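PDB 3B7M: cellulase from Rhodothermus marinus, which catalyses the endo-hydrolysis of beta-1,4-glucosidic bonds in cellulose, as a heat-stable family 12 endoglucanase engineered for activity at moderate temperatures. Local coordinates for residues 48-53 with 197-202; 116-121 with 154-159; 126-131 with 145-150; 94-99 with 193-198. All coordinates share one frame; numbering follows the deposited sequence. Where two conformers were deposited one is given.

Contact 1 of 4, residues 48-53 with 197-202; sequences AEHDNG and FELFTG
With CG of H50 anti to its carbonyl carbon (chi1 -49°) and CG of L199 placed the same way (chi1 -58°), the imidazole and the isobutyl group meet where L199 CD1 comes up to the ring edge, 3.8 Å from H50 CD2. The contact sits at one end of the family 12 jelly roll, where the chain leaves strand 189-199 through a classic beta bulge, F200 and T201 both facing R91, and meets the loop after strand 43-48 of the other sheet. One isolated bridge, D51 with T201, ties the two backbones. On one flank F200 O accepts the N-H of N52 at 3.0 Å; on the other H50 O takes the N-H of G202, also at 3.0 Å, along with a CA-H...O contact from T201 CA at 3.2 Å. Both ring nitrogens of H50 are held from outside, ND1 by T30 and NE2 by Q32, which fixes the ring against L199. G202 has a positive phi (71°), a backbone shape that favours glycine. Its carbonyl turns back to A48, with G202 O 3.4 Å from A48 CB.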
loop_
_atom_site.group_PDB
_atom_site.type_symbol
_atom_site.label_atom_id
_atom_site.label_comp_id
_atom_site.label_asym_id
_atom_site.label_seq_id
_atom_site.Cartn_x
_atom_site.Cartn_y
_atom_site.Cartn_z
ATOM N N ALA A 48 8.838 -16.586 -3.889
ATOM C CA ALA A 48 7.688 -16.080 -4.613
ATOM C C ALA A 48 7.648 -16.745 -5.975
ATOM O O ALA A 48 8.482 -16.468 -6.837
ATOM C CB ALA A 48 7.750 -14.558 -4.750
ATOM N N GLU A 49 6.676 -17.620 -6.172
ATOM C CA GLU A 49 6.627 -18.392 -7.404
ATOM C C GLU A 49 5.466 -17.961 -8.309
ATOM O O GLU A 49 5.049 -18.705 -9.192
ATOM C CB GLU A 49 6.595 -19.892 -7.071
ATOM C CG GLU A 49 7.735 -20.282 -6.124
ATOM C CD GLU A 49 7.901 -21.778 -5.930
ATOM O OE1 GLU A 49 7.200 -22.552 -6.620
ATOM O OE2 GLU A 49 8.743 -22.186 -5.082
ATOM N N HIS A 50 4.981 -16.736 -8.102
ATOM C CA HIS A 50 3.808 -16.237 -8.805
ATOM C C HIS A 50 4.061 -16.056 -10.289
ATOM O O HIS A 50 5.166 -15.700 -10.702
ATOM C CB HIS A 50 3.337 -14.910 -8.203
ATOM C CG HIS A 50 3.202 -14.948 -6.716
ATOM N ND1 HIS A 50 2.380 -15.844 -6.072
ATOM C CD2 HIS A 50 3.794 -14.211 -5.746
ATOM C CE1 HIS A 50 2.457 -15.647 -4.767
ATOM N NE2 HIS A 50 3.315 -14.669 -4.542
ATOM N N ASP A 51 3.015 -16.301 -11.071
ATOM C CA ASP A 51 3.046 -16.140 -12.507
ATOM C C ASP A 51 1.648 -15.727 -12.977
ATOM O O ASP A 51 1.046 -16.415 -13.803
ATOM C CB ASP A 51 3.481 -17.462 -13.150
ATOM C CG ASP A 51 3.910 -17.308 -14.609
ATOM O OD1 ASP A 51 4.744 -16.419 -14.929
ATOM O OD2 ASP A 51 3.426 -18.125 -15.429
ATOM N N ASN A 52 1.126 -14.623 -12.430
ATOM C CA ASN A 52 -0.170 -14.091 -12.845
ATOM C C ASN A 52 -0.073 -13.253 -14.118
ATOM O O ASN A 52 1.028 -12.947 -14.584
ATOM C CB ASN A 52 -0.825 -13.265 -11.727
ATOM C CG ASN A 52 -1.682 -14.104 -10.780
ATOM O OD1 ASN A 52 -2.586 -13.586 -10.113
ATOM N ND2 ASN A 52 -1.396 -15.386 -10.706
ATOM N N GLY A 53 -1.223 -12.887 -14.682
ATOM C CA GLY A 53 -1.259 -12.025 -15.861
ATOM C C GLY A 53 -1.421 -10.573 -15.468
ATOM O O GLY A 53 -0.508 -9.984 -14.887
ATOM N N PHE A 197 4.540 -4.830 -1.456
ATOM C CA PHE A 197 4.785 -5.084 -2.849
ATOM C C PHE A 197 3.614 -5.845 -3.451
ATOM O O PHE A 197 3.249 -6.907 -2.958
ATOM C CB PHE A 197 6.097 -5.863 -3.013
ATOM C CG PHE A 197 7.262 -5.247 -2.272
ATOM C CD1 PHE A 197 7.995 -4.216 -2.833
ATOM C CD2 PHE A 197 7.605 -5.689 -1.001
ATOM C CE1 PHE A 197 9.073 -3.645 -2.149
ATOM C CE2 PHE A 197 8.663 -5.115 -0.305
ATOM C CZ PHE A 197 9.396 -4.090 -0.879
ATOM N N GLU A 198 3.008 -5.289 -4.496
ATOM C CA GLU A 198 2.019 -6.027 -5.282
ATOM C C GLU A 198 2.802 -6.908 -6.250
ATOM O O GLU A 198 3.541 -6.387 -7.091
ATOM C CB GLU A 198 1.100 -5.075 -6.064
ATOM C CG GLU A 198 0.136 -4.274 -5.203
ATOM C CD GLU A 198 -1.043 -3.713 -6.005
ATOM O OE1 GLU A 198 -0.812 -3.044 -7.040
ATOM O OE2 GLU A 198 -2.200 -3.937 -5.587
ATOM N N LEU A 199 2.674 -8.229 -6.096
ATOM C CA LEU A 199 3.422 -9.195 -6.908
ATOM C C LEU A 199 2.585 -9.730 -8.058
ATOM O O LEU A 199 1.436 -10.130 -7.873
ATOM C CB LEU A 199 3.946 -10.353 -6.039
ATOM C CG LEU A 199 4.844 -9.959 -4.866
ATOM C CD1 LEU A 199 5.370 -11.190 -4.147
ATOM C CD2 LEU A 199 6.016 -9.072 -5.353
ATOM N N PHE A 200 3.156 -9.711 -9.255
ATOM C CA PHE A 200 2.488 -10.298 -10.410
ATOM C C PHE A 200 3.247 -11.551 -10.826
ATOM O O PHE A 200 2.668 -12.634 -10.878
ATOM C CB PHE A 200 2.366 -9.302 -11.573
ATOM C CG PHE A 200 1.479 -8.124 -11.277
ATOM C CD1 PHE A 200 1.918 -7.085 -10.451
ATOM C CD2 PHE A 200 0.196 -8.052 -11.817
ATOM C CE1 PHE A 200 1.104 -5.986 -10.186
ATOM C CE2 PHE A 200 -0.627 -6.962 -11.551
ATOM C CZ PHE A 200 -0.170 -5.925 -10.734
ATOM N N THR A 201 4.538 -11.405 -11.116
ATOM C CA THR A 201 5.396 -12.567 -11.374
ATOM C C THR A 201 6.693 -12.452 -10.579
ATOM O O THR A 201 7.343 -11.407 -10.597
ATOM C CB THR A 201 5.669 -12.828 -12.912
ATOM O OG1 THR A 201 6.971 -12.369 -13.282
ATOM C CG2 THR A 201 4.660 -12.167 -13.777
ATOM N N GLY A 202 7.046 -13.511 -9.849
ATOM C CA GLY A 202 8.281 -13.505 -9.065
ATOM C C GLY A 202 8.148 -12.572 -7.876
ATOM O O GLY A 202 7.061 -12.432 -7.314
#

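Contact 2 of 4, residues 116-121 with 154-159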
loop_
_atom_site.group_PDB
_atom_site.type_symbol
_atom_site.label_atom_id
_atom_site.label_comp_id
_atom_site.label_asym_id
_atom_site.label_seq_id
_atom_site.Cartn_x
_atom_site.Cartn_y
_atom_site.Cartn_z
ATOM N N MET A 116 -3.726 4.496 -3.478
ATOM C CA MET A 116 -2.409 3.895 -3.671
ATOM C C MET A 116 -1.347 4.932 -4.035
ATOM O O MET A 116 -1.620 5.910 -4.734
ATOM C CB MET A 116 -2.445 2.827 -4.768
ATOM C CG MET A 116 -3.510 1.740 -4.584
ATOM S SD MET A 116 -3.120 0.270 -5.559
ATOM C CE MET A 116 -1.878 -0.482 -4.502
ATOM N N ILE A 117 -0.135 4.704 -3.554
ATOM C CA ILE A 117 1.000 5.544 -3.906
ATOM C C ILE A 117 2.103 4.610 -4.330
ATOM O O ILE A 117 2.615 3.840 -3.518
ATOM C CB ILE A 117 1.428 6.416 -2.726
ATOM C CG1 ILE A 117 0.228 7.228 -2.220
ATOM C CG2 ILE A 117 2.641 7.303 -3.089
ATOM C CD1 ILE A 117 0.489 8.008 -0.920
ATOM N N TRP A 118 2.438 4.662 -5.616
ATOM C CA TRP A 118 3.437 3.796 -6.216
ATOM C C TRP A 118 4.769 4.527 -6.224
ATOM O O TRP A 118 4.881 5.624 -6.782
ATOM C CB TRP A 118 3.051 3.463 -7.666
ATOM C CG TRP A 118 1.837 2.584 -7.843
ATOM C CD1 TRP A 118 0.706 2.572 -7.076
ATOM C CD2 TRP A 118 1.613 1.640 -8.902
ATOM N NE1 TRP A 118 -0.195 1.656 -7.574
ATOM C CE2 TRP A 118 0.339 1.073 -8.695
ATOM C CE3 TRP A 118 2.384 1.194 -9.983
ATOM C CZ2 TRP A 118 -0.191 0.090 -9.535
ATOM C CZ3 TRP A 118 1.853 0.223 -10.826
ATOM C CH2 TRP A 118 0.576 -0.322 -10.592
ATOM N N LEU A 119 5.768 3.903 -5.615
ATOM C CA LEU A 119 7.101 4.480 -5.500
ATOM C C LEU A 119 8.080 3.883 -6.510
ATOM O O LEU A 119 9.056 4.538 -6.907
ATOM C CB LEU A 119 7.633 4.279 -4.073
ATOM C CG LEU A 119 6.815 4.952 -2.958
ATOM C CD1 LEU A 119 7.479 4.704 -1.613
ATOM C CD2 LEU A 119 6.685 6.452 -3.214
ATOM N N ASN A 120 7.825 2.637 -6.901
ATOM C CA ASN A 120 8.717 1.900 -7.788
ATOM C C ASN A 120 7.971 0.730 -8.397
ATOM O O ASN A 120 6.902 0.344 -7.911
ATOM C CB ASN A 120 9.952 1.402 -7.009
ATOM C CG ASN A 120 11.246 1.409 -7.843
ATOM O OD1 ASN A 120 12.326 1.704 -7.330
ATOM N ND2 ASN A 120 11.135 1.090 -9.110
ATOM N N LYS A 121 8.540 0.176 -9.466
ATOM C CA LYS A 121 8.033 -1.030 -10.116
ATOM C C LYS A 121 9.079 -1.621 -11.059
ATOM O O LYS A 121 10.092 -0.995 -11.360
ATOM C CB LYS A 121 6.750 -0.738 -10.913
ATOM C CG LYS A 121 6.928 0.250 -12.086
ATOM C CD LYS A 121 5.586 0.629 -12.688
ATOM C CE LYS A 121 5.757 1.284 -14.054
ATOM N NZ LYS A 121 4.449 1.420 -14.762
ATOM N N VAL A 154 -10.750 3.379 -6.796
ATOM C CA VAL A 154 -9.305 3.230 -6.645
ATOM C C VAL A 154 -8.606 4.452 -7.242
ATOM O O VAL A 154 -8.764 4.741 -8.430
ATOM C CB VAL A 154 -8.741 1.952 -7.336
ATOM C CG1 VAL A 154 -7.280 1.734 -6.930
ATOM C CG2 VAL A 154 -9.585 0.716 -7.006
ATOM N N ILE A 155 -7.851 5.161 -6.405
ATOM C CA ILE A 155 -7.066 6.320 -6.828
ATOM C C ILE A 155 -5.606 5.951 -6.643
ATOM O O ILE A 155 -5.200 5.572 -5.538
ATOM C CB ILE A 155 -7.392 7.610 -6.001
ATOM C CG1 ILE A 155 -8.906 7.805 -5.824
ATOM C CG2 ILE A 155 -6.757 8.865 -6.641
ATOM C CD1 ILE A 155 -9.423 7.535 -4.402
ATOM N N SER A 156 -4.824 6.024 -7.720
ATOM C CA SER A 156 -3.402 5.690 -7.669
ATOM C C SER A 156 -2.547 6.864 -8.101
ATOM O O SER A 156 -2.804 7.472 -9.142
ATOM C CB SER A 156 -3.083 4.499 -8.568
ATOM O OG SER A 156 -3.885 3.372 -8.264
ATOM N N TYR A 157 -1.535 7.175 -7.290
ATOM C CA TYR A 157 -0.527 8.187 -7.604
ATOM C C TYR A 157 0.765 7.450 -7.896
ATOM O O TYR A 157 1.243 6.676 -7.061
ATOM C CB TYR A 157 -0.341 9.143 -6.419
ATOM C CG TYR A 157 -1.578 9.962 -6.106
ATOM C CD1 TYR A 157 -2.618 9.434 -5.325
ATOM C CD2 TYR A 157 -1.710 11.262 -6.592
ATOM C CE1 TYR A 157 -3.763 10.197 -5.043
ATOM C CE2 TYR A 157 -2.840 12.030 -6.323
ATOM C CZ TYR A 157 -3.869 11.492 -5.558
ATOM O OH TYR A 157 -4.976 12.264 -5.289
ATOM N N VAL A 158 1.308 7.653 -9.090
ATOM C CA VAL A 158 2.505 6.936 -9.535
ATOM C C VAL A 158 3.623 7.947 -9.740
ATOM O O VAL A 158 3.541 8.802 -10.621
ATOM C CB VAL A 158 2.241 6.142 -10.847
ATOM C CG1 VAL A 158 3.445 5.317 -11.243
ATOM C CG2 VAL A 158 1.020 5.231 -10.687
ATOM N N ARG A 159 4.643 7.862 -8.893
ATOM C CA ARG A 159 5.819 8.725 -8.981
ATOM C C ARG A 159 6.474 8.625 -10.345
ATOM O O ARG A 159 6.842 7.544 -10.761
ATOM C CB ARG A 159 6.825 8.322 -7.910
ATOM C CG ARG A 159 7.521 9.515 -7.260
ATOM C CD ARG A 159 8.515 9.054 -6.235
ATOM N NE ARG A 159 9.033 10.159 -5.419
ATOM C CZ ARG A 159 10.168 10.814 -5.671
ATOM N NH1 ARG A 159 10.909 10.493 -6.730
ATOM N NH2 ARG A 159 10.559 11.794 -4.860
#
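M116 O is gripped by the N-H of Y157 at 2.9 Å, takes a CA-H...O contact from S156, and lies at the edge of the Y157 ring. It belongs to the parallel pairing of strands 112-122 and 152-159 in the larger sheet of the jelly roll, a pairing with three bridges: M116 with S156, I117 with Y157 and W118 with V158. Y157 O is used in the same double fashion, by the W118 N-H at 2.8 Å and by I117 CA. M116 N to I155 O and R159 N to W118 O complete the four nearly straight backbone bonds.

Side chains then part to two faces. M116, W118, S156 and V158 share one, and V158 CG2 lies over the W118 indole, 4.3 Å from the centroid of its five-membered ring; the two side chains lie side by side and point the same way, and CG2, anti to the carbonyl carbon, is the branch set over the ring. W118 NE1 is buried without a hydrogen-bond partner, S156 OG staying 4.1 Å away. An alanine in place of W118 would probably open a gap beside V158 CG2 and M116 CB. On the other face Y157 reaches helix 171-181, its OH bonded to D177 and its ring edge-to-face with F174. The chemistry thus implies a pairing whose polar bonds across the strands are all main-chain, while the side chains between them meet by van der Waals contact.

Contact 3 of 4, residues 126-131 with 145-150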
loop_
_atom_site.group_PDB
_atom_site.type_symbol
_atom_site.label_atom_id
_atom_site.label_comp_id
_atom_site.label_asym_id
_atom_site.label_seq_id
_atom_site.Cartn_x
_atom_site.Cartn_y
_atom_site.Cartn_z
ATOM N N MET A 126 0.843 -1.756 -14.734
ATOM C CA MET A 126 0.155 -0.467 -14.632
ATOM C C MET A 126 -1.002 -0.478 -13.624
ATOM O O MET A 126 -1.511 -1.547 -13.270
ATOM C CB MET A 126 -0.338 0.001 -16.009
ATOM C CG MET A 126 0.768 0.229 -17.026
ATOM S SD MET A 126 0.098 0.946 -18.540
ATOM C CE MET A 126 1.092 0.065 -19.758
ATOM N N PRO A 127 -1.418 0.717 -13.153
ATOM C CA PRO A 127 -2.505 0.786 -12.187
ATOM C C PRO A 127 -3.851 0.345 -12.759
ATOM O O PRO A 127 -4.019 0.207 -13.977
ATOM C CB PRO A 127 -2.557 2.276 -11.813
ATOM C CG PRO A 127 -1.257 2.851 -12.282
ATOM C CD PRO A 127 -0.886 2.054 -13.470
ATOM N N ILE A 128 -4.795 0.108 -11.863
ATOM C CA ILE A 128 -6.173 -0.111 -12.259
ATOM C C ILE A 128 -6.799 1.276 -12.443
ATOM O O ILE A 128 -6.781 2.100 -11.521
ATOM C CB ILE A 128 -6.928 -0.949 -11.202
ATOM C CG1 ILE A 128 -6.257 -2.319 -11.055
ATOM C CG2 ILE A 128 -8.410 -1.111 -11.567
ATOM C CD1 ILE A 128 -6.797 -3.160 -9.899
ATOM N N GLY A 129 -7.324 1.536 -13.635
ATOM C CA GLY A 129 -8.031 2.795 -13.897
ATOM C C GLY A 129 -7.558 3.516 -15.138
ATOM O O GLY A 129 -6.783 2.974 -15.925
ATOM N N SER A 130 -8.065 4.735 -15.299
ATOM C CA SER A 130 -7.746 5.615 -16.408
ATOM C C SER A 130 -6.782 6.716 -15.896
ATOM O O SER A 130 -6.958 7.222 -14.775
ATOM C CB SER A 130 -9.056 6.221 -16.985
ATOM O OG SER A 130 -10.155 5.284 -17.039
ATOM N N ARG A 131 -5.812 7.094 -16.721
ATOM C CA ARG A 131 -4.881 8.168 -16.372
ATOM C C ARG A 131 -5.563 9.526 -16.555
ATOM O O ARG A 131 -5.933 9.883 -17.670
ATOM C CB ARG A 131 -3.605 8.056 -17.221
ATOM C CG ARG A 131 -2.649 9.264 -17.122
ATOM C CD ARG A 131 -1.224 8.892 -17.547
ATOM N NE ARG A 131 -1.203 7.999 -18.703
ATOM C CZ ARG A 131 -0.155 7.260 -19.056
ATOM N NH1 ARG A 131 0.973 7.307 -18.348
ATOM N NH2 ARG A 131 -0.232 6.468 -20.118
ATOM N N TRP A 145 -4.219 8.172 -11.475
ATOM C CA TRP A 145 -5.054 7.197 -12.145
ATOM C C TRP A 145 -6.316 7.035 -11.314
ATOM O O TRP A 145 -6.266 7.060 -10.074
ATOM C CB TRP A 145 -4.337 5.848 -12.268
ATOM C CG TRP A 145 -3.076 5.885 -13.098
ATOM C CD1 TRP A 145 -1.873 6.445 -12.749
ATOM C CD2 TRP A 145 -2.902 5.348 -14.412
ATOM N NE1 TRP A 145 -0.966 6.281 -13.762
ATOM C CE2 TRP A 145 -1.569 5.606 -14.795
ATOM C CE3 TRP A 145 -3.743 4.675 -15.303
ATOM C CZ2 TRP A 145 -1.054 5.213 -16.031
ATOM C CZ3 TRP A 145 -3.227 4.285 -16.539
ATOM C CH2 TRP A 145 -1.896 4.556 -16.888
ATOM N N TYR A 146 -7.439 6.855 -11.992
ATOM C CA TYR A 146 -8.713 6.713 -11.308
ATOM C C TYR A 146 -9.565 5.604 -11.913
ATOM O O TYR A 146 -9.708 5.511 -13.135
ATOM C CB TYR A 146 -9.479 8.042 -11.295
ATOM C CG TYR A 146 -10.818 7.955 -10.602
ATOM C CD1 TYR A 146 -10.891 7.773 -9.224
ATOM C CD2 TYR A 146 -12.017 8.045 -11.325
ATOM C CE1 TYR A 146 -12.107 7.683 -8.571
ATOM C CE2 TYR A 146 -13.259 7.956 -10.671
ATOM C CZ TYR A 146 -13.285 7.777 -9.293
ATOM O OH TYR A 146 -14.477 7.679 -8.607
ATOM N N ALA A 147 -10.121 4.774 -11.031
ATOM C CA ALA A 147 -11.032 3.700 -11.405
ATOM C C ALA A 147 -12.297 3.799 -10.580
ATOM O O ALA A 147 -12.252 3.886 -9.340
ATOM C CB ALA A 147 -10.386 2.346 -11.196
ATOM N N ASP A 148 -13.424 3.811 -11.280
ATOM C CA ASP A 148 -14.715 3.685 -10.635
ATOM C C ASP A 148 -15.322 2.372 -11.090
ATOM O O ASP A 148 -16.275 2.353 -11.875
ATOM C CB ASP A 148 -15.633 4.855 -10.998
ATOM C CG ASP A 148 -16.850 4.950 -10.079
ATOM O OD1 ASP A 148 -17.361 3.892 -9.621
ATOM O OD2 ASP A 148 -17.293 6.098 -9.810
ATOM N N ASN A 149 -14.763 1.272 -10.595
ATOM C CA ASN A 149 -15.236 -0.059 -10.978
ATOM C C ASN A 149 -16.691 -0.302 -10.581
ATOM O O ASN A 149 -17.518 -0.667 -11.424
ATOM C CB ASN A 149 -14.322 -1.158 -10.421
ATOM C CG ASN A 149 -13.964 -0.951 -8.952
ATOM O OD1 ASN A 149 -14.813 -1.101 -8.056
ATOM N ND2 ASN A 149 -12.689 -0.638 -8.695
ATOM N N GLY A 150 -16.989 -0.089 -9.301
ATOM C CA GLY A 150 -18.344 -0.187 -8.796
ATOM C C GLY A 150 -18.419 0.152 -7.325
ATOM O O GLY A 150 -18.663 1.308 -6.953
#
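The hairpin of strands 130-137 and 140-148 forms one margin of the larger jelly-roll sheet, and at its open end the indole of W145 is sandwiched between P127 and R131. P127 CG sits over one face, 3.5 Å from the centroid of the five-membered ring and only 3° off its normal, a CH-pi contact with the two side chains crossing at about a right angle. Over the opposite face lies R131 CB, 3.7 Å from the centroid of the six-membered ring. With CG anti to the backbone N (chi1 170°), the R131 chain runs alongside the indole, and W145 CZ2 comes under one face of the guanidinium, 3.7 Å from R131 NH1; the two planes are inclined by 38°, so this is not a flat stack. E143 holds both partners: one carboxylate oxygen accepts the W145 NE1 hydrogen bond and the other makes a salt bridge with R131 NH1.

G129 O comes to the indole edge, 3.5 Å from W145 CE3. G129 itself passes close to the neighbouring strand, its CA 3.6 Å from A147 CB, and any side chain here would strike Y146 O and A147 N; the backbone angles also call for glycine. Beyond it S130 and Y146 form the antiparallel hydrogen-bonded pair, with S130 N to Y146 O and Y146 N to S130 O each 2.8 Å. R131 and W145 follow as the non-hydrogen-bonded pair. The whole is an antiparallel beta hairpin at a sheet edge, entered by a loop that folds its proline back over a strand tryptophan.

Contact 4 of 4, residues 94-99 with 193-198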
loop_
_atom_site.group_PDB
_atom_site.type_symbol
_atom_site.label_atom_id
_atom_site.label_comp_id
_atom_site.label_asym_id
_atom_site.label_seq_id
_atom_site.Cartn_x
_atom_site.Cartn_y
_atom_site.Cartn_z
ATOM N N ALA A 94 6.082 -1.391 -5.799
ATOM C CA ALA A 94 6.247 -1.050 -4.399
ATOM C C ALA A 94 5.258 0.089 -4.147
ATOM O O ALA A 94 5.394 1.178 -4.715
ATOM C CB ALA A 94 7.688 -0.627 -4.121
ATOM N N ALA A 95 4.246 -0.171 -3.319
ATOM C CA ALA A 95 3.099 0.717 -3.265
ATOM C C ALA A 95 2.490 0.781 -1.877
ATOM O O ALA A 95 2.329 -0.257 -1.212
ATOM C CB ALA A 95 2.041 0.250 -4.287
ATOM N N TYR A 96 2.186 2.001 -1.430
ATOM C CA TYR A 96 1.252 2.216 -0.321
ATOM C C TYR A 96 -0.177 1.918 -0.728
ATOM O O TYR A 96 -0.555 2.112 -1.893
ATOM C CB TYR A 96 1.291 3.661 0.160
ATOM C CG TYR A 96 2.428 3.938 1.102
ATOM C CD1 TYR A 96 3.717 4.151 0.618
ATOM C CD2 TYR A 96 2.226 3.974 2.476
ATOM C CE1 TYR A 96 4.768 4.396 1.485
ATOM C CE2 TYR A 96 3.279 4.221 3.347
ATOM C CZ TYR A 96 4.545 4.437 2.832
ATOM O OH TYR A 96 5.613 4.680 3.672
ATOM N N ASP A 97 -0.969 1.468 0.243
ATOM C CA ASP A 97 -2.397 1.261 0.065
ATOM C C ASP A 97 -3.099 1.834 1.300
ATOM O O ASP A 97 -2.820 1.422 2.434
ATOM C CB ASP A 97 -2.680 -0.236 -0.078
ATOM C CG ASP A 97 -3.920 -0.547 -0.925
ATOM O OD1 ASP A 97 -4.616 0.376 -1.398
ATOM O OD2 ASP A 97 -4.180 -1.755 -1.119
ATOM N N ILE A 98 -3.972 2.808 1.085
ATOM C CA ILE A 98 -4.680 3.477 2.170
ATOM C C ILE A 98 -6.189 3.300 1.979
ATOM O O ILE A 98 -6.724 3.591 0.894
ATOM C CB ILE A 98 -4.326 4.981 2.243
ATOM C CG1 ILE A 98 -2.789 5.171 2.197
ATOM C CG2 ILE A 98 -4.897 5.588 3.510
ATOM C CD1 ILE A 98 -2.312 6.620 2.164
ATOM N N PHE A 99 -6.874 2.817 3.017
ATOM C CA PHE A 99 -8.307 2.521 2.892
ATOM C C PHE A 99 -9.227 3.471 3.654
ATOM O O PHE A 99 -8.969 3.804 4.818
ATOM C CB PHE A 99 -8.590 1.072 3.281
ATOM C CG PHE A 99 -8.108 0.083 2.266
ATOM C CD1 PHE A 99 -8.870 -0.187 1.124
ATOM C CD2 PHE A 99 -6.886 -0.566 2.431
ATOM C CE1 PHE A 99 -8.419 -1.099 0.166
ATOM C CE2 PHE A 99 -6.429 -1.486 1.479
ATOM C CZ PHE A 99 -7.194 -1.752 0.349
ATOM N N VAL A 193 -3.328 2.199 6.930
ATOM C CA VAL A 193 -2.258 2.567 6.014
ATOM C C VAL A 193 -1.354 1.360 5.914
ATOM O O VAL A 193 -0.836 0.884 6.938
ATOM C CB VAL A 193 -1.414 3.746 6.543
ATOM C CG1 VAL A 193 -0.185 3.966 5.638
ATOM C CG2 VAL A 193 -2.263 5.021 6.655
ATOM N N GLN A 194 -1.156 0.873 4.693
ATOM C CA GLN A 194 -0.277 -0.270 4.451
ATOM C C GLN A 194 0.771 0.102 3.430
ATOM O O GLN A 194 0.522 0.965 2.591
ATOM C CB GLN A 194 -1.059 -1.435 3.854
ATOM C CG GLN A 194 -2.418 -1.686 4.441
ATOM C CD GLN A 194 -3.094 -2.849 3.781
ATOM O OE1 GLN A 194 -3.287 -2.861 2.576
ATOM N NE2 GLN A 194 -3.454 -3.843 4.567
ATOM N N THR A 195 1.925 -0.566 3.473
ATOM C CA THR A 195 2.832 -0.541 2.338
ATOM C C THR A 195 3.429 -1.936 2.129
ATOM O O THR A 195 3.507 -2.733 3.064
ATOM C CB THR A 195 3.939 0.498 2.492
ATOM O OG1 THR A 195 4.489 0.788 1.199
ATOM C CG2 THR A 195 5.052 -0.011 3.437
ATOM N N GLY A 196 3.841 -2.212 0.898
ATOM C CA GLY A 196 4.465 -3.477 0.551
ATOM C C GLY A 196 4.571 -3.597 -0.959
ATOM O O GLY A 196 4.686 -2.591 -1.656
ATOM N N PHE A 197 4.540 -4.830 -1.456
ATOM C CA PHE A 197 4.785 -5.084 -2.849
ATOM C C PHE A 197 3.614 -5.845 -3.451
ATOM O O PHE A 197 3.249 -6.907 -2.958
ATOM C CB PHE A 197 6.097 -5.863 -3.013
ATOM C CG PHE A 197 7.262 -5.247 -2.272
ATOM C CD1 PHE A 197 7.995 -4.216 -2.833
ATOM C CD2 PHE A 197 7.605 -5.689 -1.001
ATOM C CE1 PHE A 197 9.073 -3.645 -2.149
ATOM C CE2 PHE A 197 8.663 -5.115 -0.305
ATOM C CZ PHE A 197 9.396 -4.090 -0.879
ATOM N N GLU A 198 3.008 -5.289 -4.496
ATOM C CA GLU A 198 2.019 -6.027 -5.282
ATOM C C GLU A 198 2.802 -6.908 -6.250
ATOM O O GLU A 198 3.541 -6.387 -7.091
ATOM C CB GLU A 198 1.100 -5.075 -6.064
ATOM C CG GLU A 198 0.136 -4.274 -5.203
ATOM C CD GLU A 198 -1.043 -3.713 -6.005
ATOM O OE1 GLU A 198 -0.812 -3.044 -7.040
ATOM O OE2 GLU A 198 -2.200 -3.937 -5.587
#
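One face of the Y96 ring carries T195, whose CB stands 3.8 Å from the ring centroid and 6° off the normal, while V193 CG1 meets the ring edge in its plane, 4.0 Å from Y96 CD2. The F99 ring takes Q194 OE1 at its edge, 3.6 Å from CE2, with the amide and ring planes nearly perpendicular; Q194 NE2 is hydrogen-bonded to Q63 OE1. These groups lie on strands 91-101 and 189-199, antiparallel neighbours near the centre of the jelly roll. Y96, I98, V193 and T195 point between the two sheets, toward W82, F211 and V213; A95, D97 and Q194 occupy the other face, near Y59.

Y96 OH is bonded to T80 in the opposing sheet, so an alanine in place of Y96 would probably leave T80 OG1 without that partner and T195 CB beside a gap. T195 OG1, anti to the backbone N (chi1 -160°), is swung over the Y96 ring and toward A95 O, to which it makes a weak bond of 3.4 Å. A95 O also accepts the G196 N-H and the hydroxyl of Y59. A95 N bonds to G196 O at 3.0 Å. In the D97/Q194 hydrogen-bonded pair, D97 N reaches Q194 O at 2.8 Å and Q194 N returns to D97 O at 2.9 Å.

Contacts 4 and 2 are the buried ones, and contacts 1 and 3 lie toward the surface, their centres each about 16 Å from the centre of the chain. Strands 91-101 and 112-122 are neighbours, so contacts 4 and 2 join through I117 O to Y96 N and N120 O to A94 N; S156 O to W145 N and V154 O to A147 N carry the same sheet on into contact 3. Contact 1 shares F197 and E198 with contact 4 and continues that strand past its C-terminal end into the loop. The central pair rests on regular strand bonding and apolar packing, antiparallel in contact 4 and parallel in contact 2. Contact 3 adds an arginine over an indole, and contact 1 has a single bridge, D51 with T201.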